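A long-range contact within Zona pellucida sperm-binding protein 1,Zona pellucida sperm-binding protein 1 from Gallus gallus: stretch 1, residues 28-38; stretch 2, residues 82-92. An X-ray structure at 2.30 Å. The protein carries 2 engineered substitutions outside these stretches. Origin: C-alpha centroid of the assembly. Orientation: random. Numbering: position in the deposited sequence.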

# COMPACT_ATOMS: atom_id res chain seq x y z
N GLY B 28 -20.49 -6.24 -13.82
CA GLY B 28 -19.99 -5.42 -14.91
C GLY B 28 -19.70 -3.97 -14.59
O GLY B 28 -19.09 -3.29 -15.42
N ARG B 29 -20.12 -3.46 -13.44
CA ARG B 29 -19.80 -2.09 -13.08
C ARG B 29 -18.42 -2.03 -12.42
O ARG B 29 -17.84 -3.04 -12.01
CB ARG B 29 -20.86 -1.51 -12.15
CG ARG B 29 -22.24 -1.52 -12.77
CD ARG B 29 -23.25 -0.79 -11.92
NE ARG B 29 -24.51 -0.60 -12.63
CZ ARG B 29 -25.51 0.15 -12.19
NH1 ARG B 29 -25.41 0.79 -11.04
NH2 ARG B 29 -26.62 0.26 -12.92
N THR B 30 -17.87 -0.82 -12.36
CA THR B 30 -16.65 -0.56 -11.62
C THR B 30 -16.84 0.72 -10.82
O THR B 30 -17.89 1.37 -10.88
CB THR B 30 -15.42 -0.49 -12.53
OG1 THR B 30 -14.24 -0.42 -11.71
CG2 THR B 30 -15.48 0.73 -13.43
N VAL B 31 -15.82 1.08 -10.05
CA VAL B 31 -15.84 2.26 -9.20
C VAL B 31 -14.55 3.02 -9.46
O VAL B 31 -13.47 2.41 -9.55
CB VAL B 31 -15.98 1.90 -7.71
CG1 VAL B 31 -15.93 3.14 -6.83
CG2 VAL B 31 -17.28 1.16 -7.47
N HIS B 32 -14.66 4.33 -9.66
CA HIS B 32 -13.51 5.21 -9.73
C HIS B 32 -13.47 6.08 -8.49
O HIS B 32 -14.50 6.59 -8.04
CB HIS B 32 -13.56 6.07 -11.00
CG HIS B 32 -13.24 5.32 -12.25
ND1 HIS B 32 -13.16 5.92 -13.48
CD2 HIS B 32 -12.97 4.01 -12.45
CE1 HIS B 32 -12.85 5.01 -14.39
NE2 HIS B 32 -12.73 3.84 -13.79
N PHE B 33 -12.27 6.23 -7.93
CA PHE B 33 -12.05 6.97 -6.69
C PHE B 33 -11.36 8.29 -7.00
O PHE B 33 -10.45 8.35 -7.83
CB PHE B 33 -11.21 6.16 -5.70
CG PHE B 33 -11.85 4.88 -5.25
CD1 PHE B 33 -11.72 3.72 -6.01
CD2 PHE B 33 -12.56 4.82 -4.07
CE1 PHE B 33 -12.30 2.54 -5.60
CE2 PHE B 33 -13.14 3.63 -3.65
CZ PHE B 33 -13.01 2.49 -4.41
N LYS B 34 -11.79 9.35 -6.32
CA LYS B 34 -11.14 10.65 -6.39
C LYS B 34 -11.06 11.25 -5.00
O LYS B 34 -12.03 11.18 -4.23
CB LYS B 34 -11.87 11.62 -7.33
CG LYS B 34 -11.78 11.27 -8.81
CD LYS B 34 -12.96 10.42 -9.26
CE LYS B 34 -13.05 10.35 -10.77
NZ LYS B 34 -11.86 9.69 -11.37
N VAL B 35 -9.92 11.84 -4.68
CA VAL B 35 -9.72 12.53 -3.41
C VAL B 35 -10.22 13.96 -3.53
O VAL B 35 -9.96 14.64 -4.53
CB VAL B 35 -8.24 12.49 -2.99
CG1 VAL B 35 -8.02 13.29 -1.71
CG2 VAL B 35 -7.78 11.05 -2.81
N LEU B 36 -10.95 14.42 -2.52
CA LEU B 36 -11.52 15.76 -2.50
C LEU B 36 -10.81 16.64 -1.48
O LEU B 36 -10.45 16.17 -0.39
CB LEU B 36 -13.01 15.72 -2.17
CG LEU B 36 -13.88 14.80 -3.03
CD1 LEU B 36 -15.31 14.83 -2.51
CD2 LEU B 36 -13.84 15.22 -4.49
N ASP B 37 -10.56 17.89 -1.85
CA ASP B 37 -10.06 18.89 -0.92
C ASP B 37 -11.19 19.84 -0.56
O ASP B 37 -12.32 19.70 -1.04
CB ASP B 37 -8.84 19.62 -1.52
CG ASP B 37 -9.19 20.55 -2.67
OD1 ASP B 37 -10.37 20.66 -3.06
OD2 ASP B 37 -8.25 21.16 -3.22
N GLU B 38 -10.90 20.81 0.31
CA GLU B 38 -11.92 21.73 0.78
C GLU B 38 -12.46 22.63 -0.33
O GLU B 38 -13.48 23.31 -0.11
CB GLU B 38 -11.38 22.57 1.93
CG GLU B 38 -10.18 23.45 1.59
CD GLU B 38 -8.85 22.75 1.83
OE1 GLU B 38 -8.83 21.50 1.86
OE2 GLU B 38 -7.83 23.45 1.99
N VAL B 82 -9.48 13.41 8.80
CA VAL B 82 -10.63 13.46 7.90
C VAL B 82 -10.13 13.45 6.46
O VAL B 82 -9.29 14.28 6.08
CB VAL B 82 -11.50 14.70 8.17
CG1 VAL B 82 -12.71 14.71 7.23
CG2 VAL B 82 -11.96 14.70 9.62
N LEU B 83 -10.66 12.54 5.66
CA LEU B 83 -10.36 12.46 4.24
C LEU B 83 -11.67 12.24 3.50
O LEU B 83 -12.40 11.29 3.79
CB LEU B 83 -9.39 11.32 3.93
CG LEU B 83 -8.98 11.18 2.46
CD1 LEU B 83 -8.18 12.38 2.00
CD2 LEU B 83 -8.18 9.92 2.25
N ARG B 84 -11.95 13.13 2.55
CA ARG B 84 -13.17 13.06 1.75
C ARG B 84 -12.84 12.47 0.39
O ARG B 84 -11.89 12.89 -0.27
CB ARG B 84 -13.79 14.45 1.60
CG ARG B 84 -14.39 14.97 2.90
CD ARG B 84 -14.98 16.37 2.78
NE ARG B 84 -15.90 16.52 1.65
CZ ARG B 84 -15.70 17.32 0.60
NH1 ARG B 84 -14.62 18.09 0.51
NH2 ARG B 84 -16.61 17.37 -0.36
N VAL B 85 -13.62 11.46 -0.00
CA VAL B 85 -13.39 10.71 -1.23
C VAL B 85 -14.71 10.64 -1.99
O VAL B 85 -15.77 10.50 -1.38
CB VAL B 85 -12.86 9.29 -0.95
CG1 VAL B 85 -12.67 8.52 -2.25
CG2 VAL B 85 -11.56 9.35 -0.17
N GLN B 86 -14.63 10.75 -3.31
CA GLN B 86 -15.78 10.56 -4.18
C GLN B 86 -15.67 9.21 -4.87
O GLN B 86 -14.60 8.86 -5.38
CB GLN B 86 -15.87 11.68 -5.22
CG GLN B 86 -17.13 11.61 -6.08
CD GLN B 86 -17.14 12.65 -7.18
OE1 GLN B 86 -16.13 13.29 -7.45
NE2 GLN B 86 -18.29 12.81 -7.83
N LEU B 87 -16.76 8.45 -4.84
CA LEU B 87 -16.86 7.18 -5.56
C LEU B 87 -17.78 7.39 -6.75
O LEU B 87 -18.92 7.83 -6.59
CB LEU B 87 -17.41 6.07 -4.67
CG LEU B 87 -16.59 5.69 -3.45
CD1 LEU B 87 -16.84 6.66 -2.34
CD2 LEU B 87 -16.94 4.28 -3.01
N GLU B 88 -17.28 7.07 -7.94
CA GLU B 88 -18.06 7.16 -9.16
C GLU B 88 -18.33 5.75 -9.64
O GLU B 88 -17.42 5.07 -10.13
CB GLU B 88 -17.34 7.99 -10.22
CG GLU B 88 -17.25 9.45 -9.87
CD GLU B 88 -16.80 10.31 -11.03
OE1 GLU B 88 -16.13 9.78 -11.95
OE2 GLU B 88 -17.10 11.52 -11.01
N GLU B 89 -19.56 5.29 -9.47
CA GLU B 89 -19.95 4.00 -10.01
C GLU B 89 -20.12 4.13 -11.51
O GLU B 89 -20.82 5.02 -11.98
CB GLU B 89 -21.24 3.51 -9.35
CG GLU B 89 -21.63 2.09 -9.75
CD GLU B 89 -22.89 1.61 -9.07
OE1 GLU B 89 -23.22 0.41 -9.22
OE2 GLU B 89 -23.57 2.42 -8.40
N MET B 90 -19.46 3.26 -12.27
CA MET B 90 -19.40 3.43 -13.71
C MET B 90 -19.79 2.15 -14.43
O MET B 90 -19.41 1.05 -14.02
CB MET B 90 -18.01 3.89 -14.15
CG MET B 90 -17.74 5.34 -13.77
SD MET B 90 -16.14 5.91 -14.31
CE MET B 90 -16.24 5.66 -16.08
N LEU B 91 -20.55 2.33 -15.50
CA LEU B 91 -20.91 1.28 -16.44
C LEU B 91 -19.77 1.00 -17.40
O LEU B 91 -18.86 1.82 -17.59
CB LEU B 91 -22.15 1.70 -17.23
CG LEU B 91 -23.33 2.19 -16.39
CD1 LEU B 91 -24.50 2.57 -17.28
CD2 LEU B 91 -23.75 1.15 -15.35
N LEU B 92 -19.82 -0.18 -18.03
CA LEU B 92 -18.77 -0.54 -18.98
C LEU B 92 -18.72 0.41 -20.17
O LEU B 92 -17.70 0.44 -20.87
CB LEU B 92 -18.98 -1.97 -19.50
CG LEU B 92 -18.97 -3.10 -18.48
CD1 LEU B 92 -19.30 -4.42 -19.16
CD2 LEU B 92 -17.61 -3.19 -17.79
O HOH W 1 -10.30 15.30 1.98

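What joins two strands so far apart in sequence? They run antiparallel, and backbone hydrogen bonds pair them at every second residue. Thr30 N reaches Met90 O at 2.9 Å and Met90 N returns to Thr30 O at 2.8 Å; His32 with Glu88 and Lys34 with Gln86 repeat the pattern. Between these pairs the alpha carbons also approach carbonyls, as where Val31 CA lies 3.4 Å from Glu88 O.

How do Arg84 and Leu36, which cover the most surface, fit together? Leu36 N donates to Arg84 O at 2.9 Å, and a water continues the link, donating to Leu36 O and accepting from Arg84 N. With chi1 m and chi2 t, Leu36 carries CD1 over one face of the Arg84 guanidinium, 3.6 Å from NH2. A flat guanidinium can pack against a methyl group while its edge stays free for polar partners; here Arg84 NH1 makes a weak hydrogen bond to Asp37 O at 3.2 Å. Leu36 CD2 also lies 4.1 Å from Gln86 CB, so the buried leucine leans on two neighbours.

What does Met90 add at the other end? Its unbranched chain, m, t and p, sets SD over one face of the His32 ring, 3.1 Å from ND1. The flexible thioether suits this sulfur-aromatic contact, while Met90 CB packs 4.1 Å from Thr30 CG2.

What lies on the sheet's other face? Val31, Phe33 and Val35 alternate onto it with Val85 and Leu87, all buried. Phe33 CE2 approaches Leu87 CD2 at 3.9 Å, and Val85 CG1 sits at the ring's edge, 4.1 Å from Phe33 CD2. Glu89 shares this face, but its extended side chain brings OE1 to Arg29 NH1 at 2.9 Å in a salt bridge, which pairs its charge.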